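Local coordinates for protein amine Dehydrogenase (PDB 1JMX) that forms a beta-propeller subunit of a quinohemoprotein amine dehydrogenase, an enzyme that probably oxidises primary amines and passes the electrons on through heme c, at residues A29-Y34 with K330-P335; G65-I70 with N77-N82; G103-A108 with L127-T132; M212-A217 with T247-D252; N268-V273 with Y280-R285. All coordinates share one frame; numbering follows the deposited sequence.

Contact 1 (A29-Y34 with K330-P335)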
# COMPACT_ATOMS: atom_id res chain seq x y z
N ALA B 29 12.04 38.99 -8.76
CA ALA B 29 13.01 39.70 -9.60
C ALA B 29 14.42 39.11 -9.54
O ALA B 29 15.04 38.87 -10.58
CB ALA B 29 13.04 41.19 -9.22
N SER B 30 14.89 38.87 -8.33
CA SER B 30 16.23 38.33 -8.11
C SER B 30 16.27 36.81 -7.90
O SER B 30 17.35 36.24 -7.78
CB SER B 30 16.85 39.02 -6.90
OG SER B 30 16.03 38.87 -5.75
N ASP B 31 15.10 36.19 -7.85
CA ASP B 31 15.01 34.75 -7.64
C ASP B 31 15.72 34.32 -6.37
O ASP B 31 16.45 33.33 -6.36
CB ASP B 31 15.56 33.99 -8.84
CG ASP B 31 14.58 33.92 -9.98
OD1 ASP B 31 13.37 33.81 -9.69
OD2 ASP B 31 15.00 33.99 -11.15
N THR B 32 15.53 35.11 -5.32
CA THR B 32 16.15 34.82 -4.03
C THR B 32 15.10 34.92 -2.93
O THR B 32 14.06 35.56 -3.12
CB THR B 32 17.34 35.78 -3.73
OG1 THR B 32 16.84 37.10 -3.42
CG2 THR B 32 18.29 35.88 -4.93
N VAL B 33 15.35 34.26 -1.81
CA VAL B 33 14.43 34.30 -0.67
C VAL B 33 14.48 35.69 -0.02
O VAL B 33 15.52 36.14 0.45
CB VAL B 33 14.78 33.21 0.37
CG1 VAL B 33 13.82 33.29 1.56
CG2 VAL B 33 14.71 31.84 -0.28
N TYR B 34 13.35 36.39 -0.08
CA TYR B 34 13.24 37.72 0.50
C TYR B 34 13.18 37.66 2.02
O TYR B 34 13.92 38.37 2.71
CB TYR B 34 12.01 38.42 -0.07
CG TYR B 34 11.94 39.88 0.31
CD1 TYR B 34 12.70 40.83 -0.37
CD2 TYR B 34 11.10 40.31 1.34
CE1 TYR B 34 12.63 42.18 -0.03
CE2 TYR B 34 11.03 41.66 1.70
CZ TYR B 34 11.80 42.58 1.01
OH TYR B 34 11.74 43.91 1.35
N LYS B 330 17.66 28.26 -13.34
CA LYS B 330 18.29 28.12 -12.03
C LYS B 330 17.40 27.43 -11.02
O LYS B 330 16.30 26.99 -11.34
CB LYS B 330 18.77 29.47 -11.48
CG LYS B 330 17.70 30.52 -11.32
CD LYS B 330 18.29 31.82 -10.79
CE LYS B 330 18.79 31.66 -9.35
NZ LYS B 330 19.08 32.98 -8.68
N ASN B 331 17.91 27.28 -9.80
CA ASN B 331 17.18 26.65 -8.71
C ASN B 331 17.26 27.53 -7.49
O ASN B 331 18.33 28.04 -7.15
CB ASN B 331 17.77 25.28 -8.34
CG ASN B 331 17.54 24.25 -9.40
OD1 ASN B 331 18.41 23.98 -10.22
ND2 ASN B 331 16.34 23.66 -9.40
N ILE B 332 16.12 27.69 -6.83
CA ILE B 332 16.05 28.47 -5.60
C ILE B 332 15.98 27.42 -4.50
O ILE B 332 15.05 26.61 -4.46
CB ILE B 332 14.76 29.35 -5.56
CG1 ILE B 332 14.79 30.37 -6.70
CG2 ILE B 332 14.64 30.05 -4.20
CD1 ILE B 332 13.50 31.14 -6.84
N LYS B 333 17.01 27.37 -3.67
CA LYS B 333 17.06 26.42 -2.56
C LYS B 333 16.38 27.06 -1.35
O LYS B 333 16.80 28.13 -0.90
CB LYS B 333 18.51 26.04 -2.25
CG LYS B 333 18.71 25.13 -1.03
CD LYS B 333 18.12 23.74 -1.22
CE LYS B 333 18.78 22.98 -2.38
NZ LYS B 333 18.21 21.61 -2.57
N LEU B 334 15.30 26.45 -0.88
CA LEU B 334 14.56 26.96 0.27
C LEU B 334 15.08 26.41 1.60
O LEU B 334 15.49 25.25 1.69
CB LEU B 334 13.09 26.57 0.16
CG LEU B 334 12.28 27.04 -1.03
CD1 LEU B 334 10.91 26.39 -0.97
CD2 LEU B 334 12.18 28.54 -1.01
N PRO B 335 15.09 27.25 2.64
CA PRO B 335 15.56 26.79 3.95
C PRO B 335 14.58 25.73 4.47
O PRO B 335 13.37 25.84 4.24
CB PRO B 335 15.50 28.07 4.80
CG PRO B 335 15.77 29.14 3.81
CD PRO B 335 14.93 28.72 2.62
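The apolar packing centres on Val-33. Its CG2 branch faces a row of carbons on 330-335: Leu-334 CD2 lies 4.2 Å from Val-33 CG2, with Ile-332 CG2 and Pro-335 CD only slightly further off. Ile-332 turns its other branch toward Asp-31, crossing that side chain at about a right angle. CG1 stands beside its own backbone N (chi1 -63°), which puts Ile-332 CG1 3.4 Å from the carbonyl oxygen of Asp-31 and Ile-332 CD1 3.9 Å from Asp-31 OD1. The two segments run 23° apart and bring together edge strands of neighbouring blades of a beta-propeller, the blade of strand 32-38 and that of strand 327-333, which are nearly 300 residues apart in sequence. Asp-31 sits at a G1 beta bulge, where it and Thr-32 both face Asp-27. Polar groups meet loosely. Lys-330 is bent at chi3 (-68°); its CD and CE cross Asp-31 CB obliquely, and Lys-330 NZ comes to 3.5 Å from Asp-31 O. The opposite charges stay apart, Lys-330 NZ lying 4.9 Å from Asp-31 OD2, so any attraction is probably long-range. The buried carboxylate is satisfied from elsewhere: Lys-308 forms a salt bridge with OD2, and Tyr-310 OH is hydrogen-bonded to OD1. Within 29-34, Thr-32 OG1 donates to Ser-30 OG at 3.0 Å, and Ser-30 OG is also bonded to Asp-27.

Contact 2 (G65-I70 with N77-N82)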
# COMPACT_ATOMS: atom_id res chain seq x y z
N GLY B 65 -6.79 20.86 9.74
CA GLY B 65 -7.80 21.18 10.73
C GLY B 65 -7.92 22.62 11.18
O GLY B 65 -8.74 22.91 12.06
N ASP B 66 -7.13 23.52 10.60
CA ASP B 66 -7.14 24.94 10.97
C ASP B 66 -6.77 25.84 9.80
O ASP B 66 -6.13 25.41 8.86
CB ASP B 66 -6.12 25.21 12.09
CG ASP B 66 -6.42 24.46 13.36
OD1 ASP B 66 -7.05 25.04 14.25
OD2 ASP B 66 -6.00 23.29 13.47
N ILE B 67 -7.14 27.11 9.90
CA ILE B 67 -6.83 28.12 8.89
C ILE B 67 -6.19 29.31 9.61
O ILE B 67 -6.73 29.80 10.59
CB ILE B 67 -8.09 28.56 8.12
CG1 ILE B 67 -8.72 27.35 7.43
CG2 ILE B 67 -7.73 29.60 7.08
CD1 ILE B 67 -10.02 27.65 6.77
N TYR B 68 -5.00 29.72 9.16
CA TYR B 68 -4.28 30.84 9.77
C TYR B 68 -4.07 31.99 8.79
O TYR B 68 -3.95 31.80 7.59
CB TYR B 68 -2.90 30.39 10.27
CG TYR B 68 -2.92 29.14 11.12
CD1 TYR B 68 -3.03 27.88 10.53
CD2 TYR B 68 -2.85 29.22 12.50
CE1 TYR B 68 -3.08 26.73 11.31
CE2 TYR B 68 -2.89 28.07 13.29
CZ TYR B 68 -3.01 26.83 12.68
OH TYR B 68 -3.07 25.69 13.44
N GLY B 69 -4.06 33.20 9.32
CA GLY B 69 -3.83 34.37 8.50
C GLY B 69 -2.51 34.92 8.99
O GLY B 69 -2.33 35.14 10.19
N ILE B 70 -1.55 35.07 8.08
CA ILE B 70 -0.24 35.58 8.44
C ILE B 70 0.04 36.85 7.64
O ILE B 70 -0.13 36.87 6.42
CB ILE B 70 0.90 34.55 8.13
CG1 ILE B 70 0.67 33.23 8.87
CG2 ILE B 70 2.27 35.13 8.51
CD1 ILE B 70 1.05 33.27 10.33
N ASN B 77 0.72 36.38 13.04
CA ASN B 77 -0.47 35.54 12.95
C ASN B 77 -1.66 36.41 13.36
O ASN B 77 -1.91 36.63 14.55
CB ASN B 77 -0.31 34.34 13.89
CG ASN B 77 -1.49 33.38 13.83
OD1 ASN B 77 -2.32 33.45 12.91
ND2 ASN B 77 -1.56 32.49 14.79
N THR B 78 -2.36 36.94 12.36
CA THR B 78 -3.50 37.83 12.57
C THR B 78 -4.88 37.17 12.59
O THR B 78 -5.87 37.79 13.00
CB THR B 78 -3.52 38.93 11.49
OG1 THR B 78 -3.63 38.31 10.20
CG2 THR B 78 -2.26 39.77 11.55
N PHE B 79 -4.96 35.94 12.12
CA PHE B 79 -6.23 35.24 12.08
C PHE B 79 -6.04 33.77 12.32
O PHE B 79 -5.03 33.19 11.94
CB PHE B 79 -6.90 35.46 10.72
CG PHE B 79 -8.17 34.68 10.54
CD1 PHE B 79 -9.37 35.16 11.05
CD2 PHE B 79 -8.18 33.48 9.83
CE1 PHE B 79 -10.55 34.46 10.87
CE2 PHE B 79 -9.36 32.77 9.65
CZ PHE B 79 -10.55 33.26 10.17
N HIS B 80 -7.02 33.17 12.97
CA HIS B 80 -6.98 31.75 13.24
C HIS B 80 -8.39 31.22 13.43
O HIS B 80 -9.15 31.70 14.27
CB HIS B 80 -6.13 31.43 14.46
CG HIS B 80 -6.23 30.00 14.89
ND1 HIS B 80 -6.09 28.95 14.00
CD2 HIS B 80 -6.55 29.44 16.08
CE1 HIS B 80 -6.32 27.81 14.63
NE2 HIS B 80 -6.60 28.08 15.89
N ALA B 81 -8.73 30.22 12.63
CA ALA B 81 -10.02 29.58 12.68
C ALA B 81 -9.82 28.09 12.81
O ALA B 81 -9.10 27.48 12.03
CB ALA B 81 -10.82 29.89 11.43
N ASN B 82 -10.38 27.51 13.86
CA ASN B 82 -10.28 26.08 14.06
C ASN B 82 -11.53 25.50 13.43
O ASN B 82 -12.62 26.05 13.59
CB ASN B 82 -10.20 25.75 15.55
CG ASN B 82 -10.34 24.27 15.82
OD1 ASN B 82 -11.36 23.82 16.32
ND2 ASN B 82 -9.33 23.51 15.47
O HOH W 1 -7.79 21.18 15.03
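His-80 CG stands anti to its backbone N (chi1 171°) and Tyr-68 CG anti to its carbonyl carbon (chi1 -50°), so the two rings lie side by side on one face of the sheet. Their planes are 16° from parallel but slid apart, with centroids 4.7 Å from each other, and they barely overlap. On that face Asn-82 ND2 also donates a nearly straight bond to Asp-66 OD1 at 3.0 Å, although the position of OD1 is less certain; a water bridges Asp-66 OD2 and Asn-82 ND2, weakly at the amide. Asn-82 OD1 is taken by the backbone N of Ser-84. On the other face, Ile-67 packs beside Ala-81. Ile-67 and Ala-81 exchange paired backbone bonds, each 2.9 Å from N to O. Further on, Gly-69 O accepts from Thr-78 N at 2.8 Å and only weakly from Phe-79 N, because Thr-78 and Phe-79 together face Gly-69. This classic beta bulge interrupts the outer antiparallel hairpin of a four-stranded propeller blade.

Contact 3 (G103-A108 with L127-T132); sequences GKEVYA and LEVFST
Glu-105 leaves its strand with CG beside the backbone N (chi1 -47°) and runs extended over the neighbouring strand. Its CB is 3.5 Å from Phe-130 O and also approaches Val-129. At the far end the carboxylate lies along the CG1 methyl of Val-129, Glu-105 CD being 3.6 Å from Val-129 CG1, with both oxygens about as near. OE2 ends in a salt bridge to Arg-142 on the next strand of the blade, and a water links it weakly to Ser-131 OG. The same methyl of Val-129 reaches Tyr-107, 3.7 Å from its CE2, while Val-129 CG2 sits at the edge of the ring. Between the backbones, Val-106 and Phe-130 form a hydrogen-bonded antiparallel pair, N to O 2.9 Å each way, and Ala-108 pairs with Glu-128 in the same way, its own N-H bond being longer and more bent. Past the last bridge Thr-132 clamps the end: OG1 donates along a lone pair of Gly-103 O at 3.0 Å, and N bonds to Lys-104 O. Thr-132 CG2 is pressed against Val-106 CG2 at 3.4 Å, tighter than usual. The connection between these strands of the propeller blade carries Leu-116 to Tyr-120, which line a heme c pocket. The Val-129 methyl only packs on the carboxylate of Glu-105; it is the salt bridge to Arg-142 that probably keeps this group ionised.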
# COMPACT_ATOMS: atom_id res chain seq x y z
N GLY B 103 -12.06 40.27 1.13
CA GLY B 103 -11.22 39.77 2.20
C GLY B 103 -11.79 39.83 3.60
O GLY B 103 -11.04 39.79 4.58
N LYS B 104 -13.12 39.90 3.72
CA LYS B 104 -13.78 39.99 5.01
C LYS B 104 -14.25 38.66 5.59
O LYS B 104 -14.53 38.56 6.78
CB LYS B 104 -14.94 40.98 4.94
CG LYS B 104 -14.48 42.44 4.87
CD LYS B 104 -15.58 43.39 4.38
CE LYS B 104 -16.82 43.30 5.25
NZ LYS B 104 -17.98 43.97 4.62
N GLU B 105 -14.36 37.64 4.74
CA GLU B 105 -14.78 36.32 5.21
C GLU B 105 -13.91 35.24 4.60
O GLU B 105 -13.31 35.44 3.54
CB GLU B 105 -16.23 36.01 4.84
CG GLU B 105 -17.21 37.11 5.10
CD GLU B 105 -18.64 36.62 5.04
OE1 GLU B 105 -19.08 36.12 3.98
OE2 GLU B 105 -19.32 36.73 6.08
N VAL B 106 -13.85 34.11 5.29
CA VAL B 106 -13.10 32.95 4.84
C VAL B 106 -14.10 31.79 4.92
O VAL B 106 -14.82 31.64 5.89
CB VAL B 106 -11.86 32.65 5.74
CG1 VAL B 106 -11.17 31.36 5.30
CG2 VAL B 106 -10.87 33.80 5.68
N TYR B 107 -14.17 31.01 3.84
CA TYR B 107 -15.06 29.87 3.77
C TYR B 107 -14.24 28.59 3.82
O TYR B 107 -13.09 28.56 3.39
CB TYR B 107 -15.87 29.92 2.46
CG TYR B 107 -16.37 31.31 2.12
CD1 TYR B 107 -15.73 32.08 1.16
CD2 TYR B 107 -17.45 31.86 2.81
CE1 TYR B 107 -16.14 33.38 0.89
CE2 TYR B 107 -17.88 33.15 2.55
CZ TYR B 107 -17.21 33.91 1.59
OH TYR B 107 -17.61 35.20 1.37
N ALA B 108 -14.82 27.55 4.39
CA ALA B 108 -14.13 26.27 4.49
C ALA B 108 -15.15 25.17 4.61
O ALA B 108 -16.09 25.28 5.40
CB ALA B 108 -13.22 26.28 5.71
N LEU B 127 -20.31 23.91 5.17
CA LEU B 127 -19.47 25.06 4.87
C LEU B 127 -19.57 25.95 6.10
O LEU B 127 -20.65 26.13 6.65
CB LEU B 127 -19.99 25.82 3.64
CG LEU B 127 -19.14 27.03 3.20
CD1 LEU B 127 -18.01 26.55 2.29
CD2 LEU B 127 -20.00 28.04 2.47
N GLU B 128 -18.44 26.45 6.57
CA GLU B 128 -18.41 27.34 7.72
C GLU B 128 -17.78 28.65 7.27
O GLU B 128 -16.75 28.65 6.60
CB GLU B 128 -17.59 26.73 8.86
CG GLU B 128 -18.21 25.49 9.45
CD GLU B 128 -17.46 24.95 10.64
OE1 GLU B 128 -16.27 25.27 10.82
OE2 GLU B 128 -18.08 24.20 11.40
N VAL B 129 -18.44 29.75 7.60
CA VAL B 129 -17.97 31.08 7.23
C VAL B 129 -17.37 31.73 8.46
O VAL B 129 -17.94 31.66 9.54
CB VAL B 129 -19.13 31.96 6.72
CG1 VAL B 129 -18.60 33.25 6.16
CG2 VAL B 129 -19.96 31.21 5.68
N PHE B 130 -16.21 32.33 8.30
CA PHE B 130 -15.54 33.00 9.40
C PHE B 130 -15.29 34.43 8.98
O PHE B 130 -15.05 34.71 7.81
CB PHE B 130 -14.20 32.33 9.71
CG PHE B 130 -14.31 30.87 10.02
CD1 PHE B 130 -14.22 29.92 9.01
CD2 PHE B 130 -14.51 30.44 11.33
CE1 PHE B 130 -14.33 28.57 9.30
CE2 PHE B 130 -14.63 29.08 11.62
CZ PHE B 130 -14.54 28.15 10.60
N SER B 131 -15.41 35.33 9.94
CA SER B 131 -15.15 36.72 9.68
C SER B 131 -13.67 36.89 10.00
O SER B 131 -13.20 36.45 11.05
CB SER B 131 -16.00 37.60 10.58
OG SER B 131 -15.65 38.96 10.41
N THR B 132 -12.92 37.48 9.07
CA THR B 132 -11.49 37.67 9.28
C THR B 132 -11.17 38.67 10.39
O THR B 132 -10.06 38.69 10.93
CB THR B 132 -10.80 38.10 7.98
OG1 THR B 132 -11.42 39.30 7.49
CG2 THR B 132 -10.93 37.01 6.93
O HOH W 2 -17.77 39.19 8.00

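Contact 4 (M212-A217 with T247-D252); sequences MLYTIA and TQEFAD
Strands 212-217 and 247-250 approach to 8.7 Å between axes and cross at -69°, strongly twisted against each other. They flank strand 230-239 on either side in an antiparallel propeller blade, so they meet across it through side chains; the chain then turns a corner at Ala-251. Tyr-214 holds CG in the crowded position between backbone N and carbonyl carbon (chi1 65°), which sends its ring over to the second strand. There Tyr-214 OH donates to Glu-249 OE2 at 2.8 Å. The bond meets the oxygen from above the carboxylate plane, and ring and carboxylate are turned 71° apart. Glu-249 reaches it by bending at chi2. Its OE2 also forms a salt bridge with Arg-189, so this buried charge has two partners and probably remains ionised. The aliphatic part of Glu-249 is flanked by Ile-216, whose CG2 is 4.0 Å from Glu-249 CG. Leu-213 and Phe-250 cross at about a right angle, and the methyl Leu-213 CD2 lies 3.9 Å from Phe-250 CE2 and equally near CZ. The phenyl ring in turn meets Tyr-280 edge-to-face. Thr-247 CB lies 3.6 Å from Tyr-214 OH.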
# COMPACT_ATOMS: atom_id res chain seq x y z
N MET B 212 -8.28 23.52 -13.49
CA MET B 212 -7.88 22.19 -13.06
C MET B 212 -7.72 21.31 -14.28
O MET B 212 -8.38 21.55 -15.29
CB MET B 212 -8.94 21.56 -12.15
CG MET B 212 -9.21 22.31 -10.86
SD MET B 212 -10.19 21.34 -9.73
CE MET B 212 -11.76 21.32 -10.57
N LEU B 213 -6.82 20.34 -14.22
CA LEU B 213 -6.64 19.39 -15.31
C LEU B 213 -7.54 18.20 -14.99
O LEU B 213 -7.93 17.99 -13.83
CB LEU B 213 -5.20 18.89 -15.42
CG LEU B 213 -4.02 19.81 -15.74
CD1 LEU B 213 -2.79 18.94 -15.86
CD2 LEU B 213 -4.25 20.57 -17.03
N TYR B 214 -7.89 17.44 -16.01
CA TYR B 214 -8.69 16.25 -15.85
C TYR B 214 -8.33 15.28 -16.96
O TYR B 214 -7.64 15.66 -17.91
CB TYR B 214 -10.20 16.58 -15.88
CG TYR B 214 -10.74 17.12 -17.19
CD1 TYR B 214 -11.16 16.25 -18.20
CD2 TYR B 214 -10.86 18.49 -17.41
CE1 TYR B 214 -11.71 16.74 -19.39
CE2 TYR B 214 -11.40 18.99 -18.60
CZ TYR B 214 -11.82 18.11 -19.58
OH TYR B 214 -12.35 18.59 -20.74
N THR B 215 -8.71 14.02 -16.80
CA THR B 215 -8.46 13.02 -17.82
C THR B 215 -9.83 12.46 -18.16
O THR B 215 -10.74 12.51 -17.34
CB THR B 215 -7.54 11.86 -17.35
OG1 THR B 215 -8.14 11.16 -16.26
CG2 THR B 215 -6.17 12.38 -16.94
N ILE B 216 -9.99 11.98 -19.38
CA ILE B 216 -11.27 11.42 -19.80
C ILE B 216 -11.02 10.37 -20.87
O ILE B 216 -10.07 10.48 -21.64
CB ILE B 216 -12.24 12.52 -20.31
CG1 ILE B 216 -13.66 11.97 -20.40
CG2 ILE B 216 -11.77 13.08 -21.66
CD1 ILE B 216 -14.71 12.98 -20.78
N ALA B 217 -11.85 9.33 -20.87
CA ALA B 217 -11.73 8.25 -21.85
C ALA B 217 -12.70 8.47 -23.00
O ALA B 217 -13.89 8.69 -22.79
CB ALA B 217 -12.02 6.91 -21.19
N THR B 247 -14.06 24.00 -20.96
CA THR B 247 -13.40 22.70 -20.90
C THR B 247 -12.91 22.36 -22.30
O THR B 247 -13.51 22.79 -23.29
CB THR B 247 -14.36 21.57 -20.47
OG1 THR B 247 -15.33 21.37 -21.50
CG2 THR B 247 -15.06 21.90 -19.16
N GLN B 248 -11.83 21.59 -22.38
CA GLN B 248 -11.30 21.19 -23.67
C GLN B 248 -10.09 20.27 -23.54
O GLN B 248 -9.17 20.56 -22.78
CB GLN B 248 -10.95 22.41 -24.52
CG GLN B 248 -9.52 22.90 -24.43
CD GLN B 248 -8.97 23.23 -25.80
OE1 GLN B 248 -9.28 24.29 -26.37
NE2 GLN B 248 -8.20 22.31 -26.37
N GLU B 249 -10.12 19.16 -24.27
CA GLU B 249 -9.00 18.22 -24.26
C GLU B 249 -7.87 18.80 -25.11
O GLU B 249 -8.13 19.38 -26.18
CB GLU B 249 -9.44 16.86 -24.81
CG GLU B 249 -10.48 16.16 -23.95
CD GLU B 249 -11.84 16.82 -24.02
OE1 GLU B 249 -12.27 17.22 -25.12
OE2 GLU B 249 -12.51 16.93 -22.97
N PHE B 250 -6.63 18.68 -24.64
CA PHE B 250 -5.49 19.24 -25.36
C PHE B 250 -4.37 18.26 -25.75
O PHE B 250 -3.31 18.69 -26.19
CB PHE B 250 -4.89 20.41 -24.57
CG PHE B 250 -4.36 20.03 -23.21
CD1 PHE B 250 -3.03 19.65 -23.04
CD2 PHE B 250 -5.19 20.08 -22.09
CE1 PHE B 250 -2.53 19.33 -21.78
CE2 PHE B 250 -4.69 19.75 -20.82
CZ PHE B 250 -3.36 19.37 -20.67
N ALA B 251 -4.63 16.97 -25.59
CA ALA B 251 -3.61 15.97 -25.92
C ALA B 251 -4.01 14.55 -25.52
O ALA B 251 -4.78 14.34 -24.58
CB ALA B 251 -2.31 16.32 -25.22
N ASP B 252 -3.48 13.58 -26.25
CA ASP B 252 -3.73 12.20 -25.91
C ASP B 252 -2.75 11.92 -24.78
O ASP B 252 -1.60 12.35 -24.82
CB ASP B 252 -3.45 11.25 -27.09
CG ASP B 252 -3.75 9.80 -26.73
OD1 ASP B 252 -2.80 9.03 -26.47
OD2 ASP B 252 -4.95 9.43 -26.67

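Contact 5 (N268-V273 with Y280-R285)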
# COMPACT_ATOMS: atom_id res chain seq x y z
N ASN B 268 -2.59 30.09 -25.64
CA ASN B 268 -2.76 28.90 -26.47
C ASN B 268 -1.77 27.81 -26.05
O ASN B 268 -1.78 26.70 -26.57
CB ASN B 268 -2.59 29.25 -27.94
CG ASN B 268 -2.74 28.04 -28.84
OD1 ASN B 268 -3.85 27.54 -29.05
ND2 ASN B 268 -1.62 27.53 -29.34
N GLN B 269 -0.90 28.14 -25.11
CA GLN B 269 0.08 27.19 -24.64
C GLN B 269 -0.22 26.83 -23.20
O GLN B 269 -0.40 27.71 -22.36
CB GLN B 269 1.48 27.78 -24.72
CG GLN B 269 1.91 28.21 -26.11
CD GLN B 269 3.32 28.78 -26.12
OE1 GLN B 269 3.76 29.37 -25.13
NE2 GLN B 269 4.03 28.59 -27.23
N ILE B 270 -0.32 25.53 -22.95
CA ILE B 270 -0.56 25.02 -21.61
C ILE B 270 0.64 24.15 -21.20
O ILE B 270 1.15 23.36 -21.99
CB ILE B 270 -1.88 24.22 -21.52
CG1 ILE B 270 -2.19 23.88 -20.05
CG2 ILE B 270 -1.80 22.96 -22.38
CD1 ILE B 270 -3.52 23.23 -19.84
N TYR B 271 1.12 24.38 -19.98
CA TYR B 271 2.26 23.66 -19.44
C TYR B 271 1.86 22.74 -18.29
O TYR B 271 1.34 23.22 -17.28
CB TYR B 271 3.30 24.64 -18.92
CG TYR B 271 3.87 25.59 -19.95
CD1 TYR B 271 5.24 25.61 -20.21
CD2 TYR B 271 3.06 26.49 -20.63
CE1 TYR B 271 5.79 26.50 -21.13
CE2 TYR B 271 3.60 27.39 -21.55
CZ TYR B 271 4.96 27.39 -21.79
OH TYR B 271 5.51 28.29 -22.68
N GLY B 272 2.10 21.44 -18.43
CA GLY B 272 1.78 20.48 -17.39
C GLY B 272 3.06 19.92 -16.79
O GLY B 272 4.10 19.95 -17.44
N VAL B 273 3.00 19.39 -15.57
CA VAL B 273 4.20 18.86 -14.92
C VAL B 273 3.98 17.71 -13.92
O VAL B 273 2.92 17.58 -13.32
CB VAL B 273 4.98 20.01 -14.18
CG1 VAL B 273 4.22 20.46 -12.94
CG2 VAL B 273 6.40 19.57 -13.81
N TYR B 280 2.25 22.24 -24.41
CA TYR B 280 1.28 21.87 -25.43
C TYR B 280 0.64 23.02 -26.16
O TYR B 280 0.47 24.12 -25.62
CB TYR B 280 0.15 21.04 -24.82
CG TYR B 280 0.55 19.64 -24.48
CD1 TYR B 280 1.20 19.36 -23.28
CD2 TYR B 280 0.32 18.60 -25.36
CE1 TYR B 280 1.61 18.08 -22.96
CE2 TYR B 280 0.72 17.31 -25.06
CZ TYR B 280 1.37 17.05 -23.86
OH TYR B 280 1.80 15.79 -23.58
N ASP B 281 0.20 22.73 -27.39
CA ASP B 281 -0.48 23.69 -28.23
C ASP B 281 -1.95 23.30 -28.07
O ASP B 281 -2.34 22.22 -28.49
CB ASP B 281 -0.04 23.50 -29.68
CG ASP B 281 -0.55 24.59 -30.59
OD1 ASP B 281 -1.77 24.81 -30.64
OD2 ASP B 281 0.30 25.22 -31.26
N LEU B 282 -2.73 24.15 -27.41
CA LEU B 282 -4.16 23.87 -27.18
C LEU B 282 -4.95 23.71 -28.47
O LEU B 282 -5.74 22.78 -28.61
CB LEU B 282 -4.82 24.99 -26.36
CG LEU B 282 -4.83 25.04 -24.84
CD1 LEU B 282 -5.43 23.78 -24.25
CD2 LEU B 282 -3.44 25.26 -24.34
N LYS B 283 -4.79 24.67 -29.38
CA LYS B 283 -5.49 24.66 -30.66
C LYS B 283 -5.22 23.36 -31.42
O LYS B 283 -6.14 22.59 -31.73
CB LYS B 283 -5.06 25.88 -31.49
CG LYS B 283 -5.79 26.05 -32.83
CD LYS B 283 -5.24 27.24 -33.66
CE LYS B 283 -4.10 26.86 -34.62
NZ LYS B 283 -4.56 26.08 -35.83
N GLN B 284 -3.93 23.07 -31.62
CA GLN B 284 -3.50 21.88 -32.34
C GLN B 284 -3.55 20.58 -31.56
O GLN B 284 -3.40 19.51 -32.15
CB GLN B 284 -2.09 22.08 -32.91
CG GLN B 284 -1.99 23.24 -33.90
CD GLN B 284 -0.73 23.17 -34.75
OE1 GLN B 284 -0.77 22.72 -35.91
NE2 GLN B 284 0.40 23.61 -34.19
N ARG B 285 -3.78 20.66 -30.25
CA ARG B 285 -3.84 19.47 -29.38
C ARG B 285 -2.54 18.68 -29.57
O ARG B 285 -2.53 17.45 -29.53
CB ARG B 285 -5.01 18.59 -29.77
CG ARG B 285 -6.40 19.15 -29.47
CD ARG B 285 -7.37 18.01 -29.64
NE ARG B 285 -8.77 18.35 -29.40
CZ ARG B 285 -9.69 17.45 -29.05
NH1 ARG B 285 -9.37 16.17 -28.90
NH2 ARG B 285 -10.96 17.83 -28.89
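The amide of Asn-268 and the carboxylate of Asp-281 stand almost perpendicular, 78° apart: the N-H of ND2, its partner close to the amide plane, meets Asp-281 OD1 from above the carboxylate plane at 3.0 Å. The ring of Tyr-280 has Ile-270 O at its edge, and its OH is hydrogen-bonded to Tyr-257 OH. Asn-268 and Asp-281 lie at the open end of the propeller-blade hairpin formed by strands 269-274 and 276-281. Ile-270 and Tyr-280 make the last hydrogen-bonded pair, Tyr-280 N approaching Ile-270 O nearly along its C=O axis at 2.9 Å. Beyond it Leu-282 N binds Asn-268 O, 2.8 Å and almost straight. Asn-268, with CG anti to its backbone N (chi1 179°), stretches past this bond so that OD1 accepts from Lys-283 N at 3.0 Å. Its amide thus grips the turn by both ends. Asp-281 OD1 takes a second donor, Gln-284 N, in an Asx motif that fixes the carboxylate over the helical-angled residues 282-284. Two donors on one oxygen probably favour the charged form. On the face that carries Ile-270 and Tyr-280, Leu-282 crosses Ile-270 at about a right angle, its CD2 only 3.4 Å from Ile-270 CB and equally close to CG2, tighter than usual carbon contact.

Contacts 2, 3 and 5 each hold two paired strands of one blade by backbone ladders. Contact 4 spans two strands of a blade that flank a third, without touching backbones, and contact 1 joins separate blades by packing of apolar side chains and of Lys-330 on Asp-31, without a bond. Contacts 2 and 4 are the buried ones; 1, 3 and 5 are partly open to solvent. Contacts 2 and 3 touch across a blade interface, Phe-79 on Ser-131 and Ile-67 on Ala-108. Contacts 4 and 5 do likewise, Phe-250 packing on Leu-282. These pairs lie on opposite sides of the chain's centre. Charge is used differently: Glu-249 is buried and bonded, whereas Asp-281 organises an exposed turn.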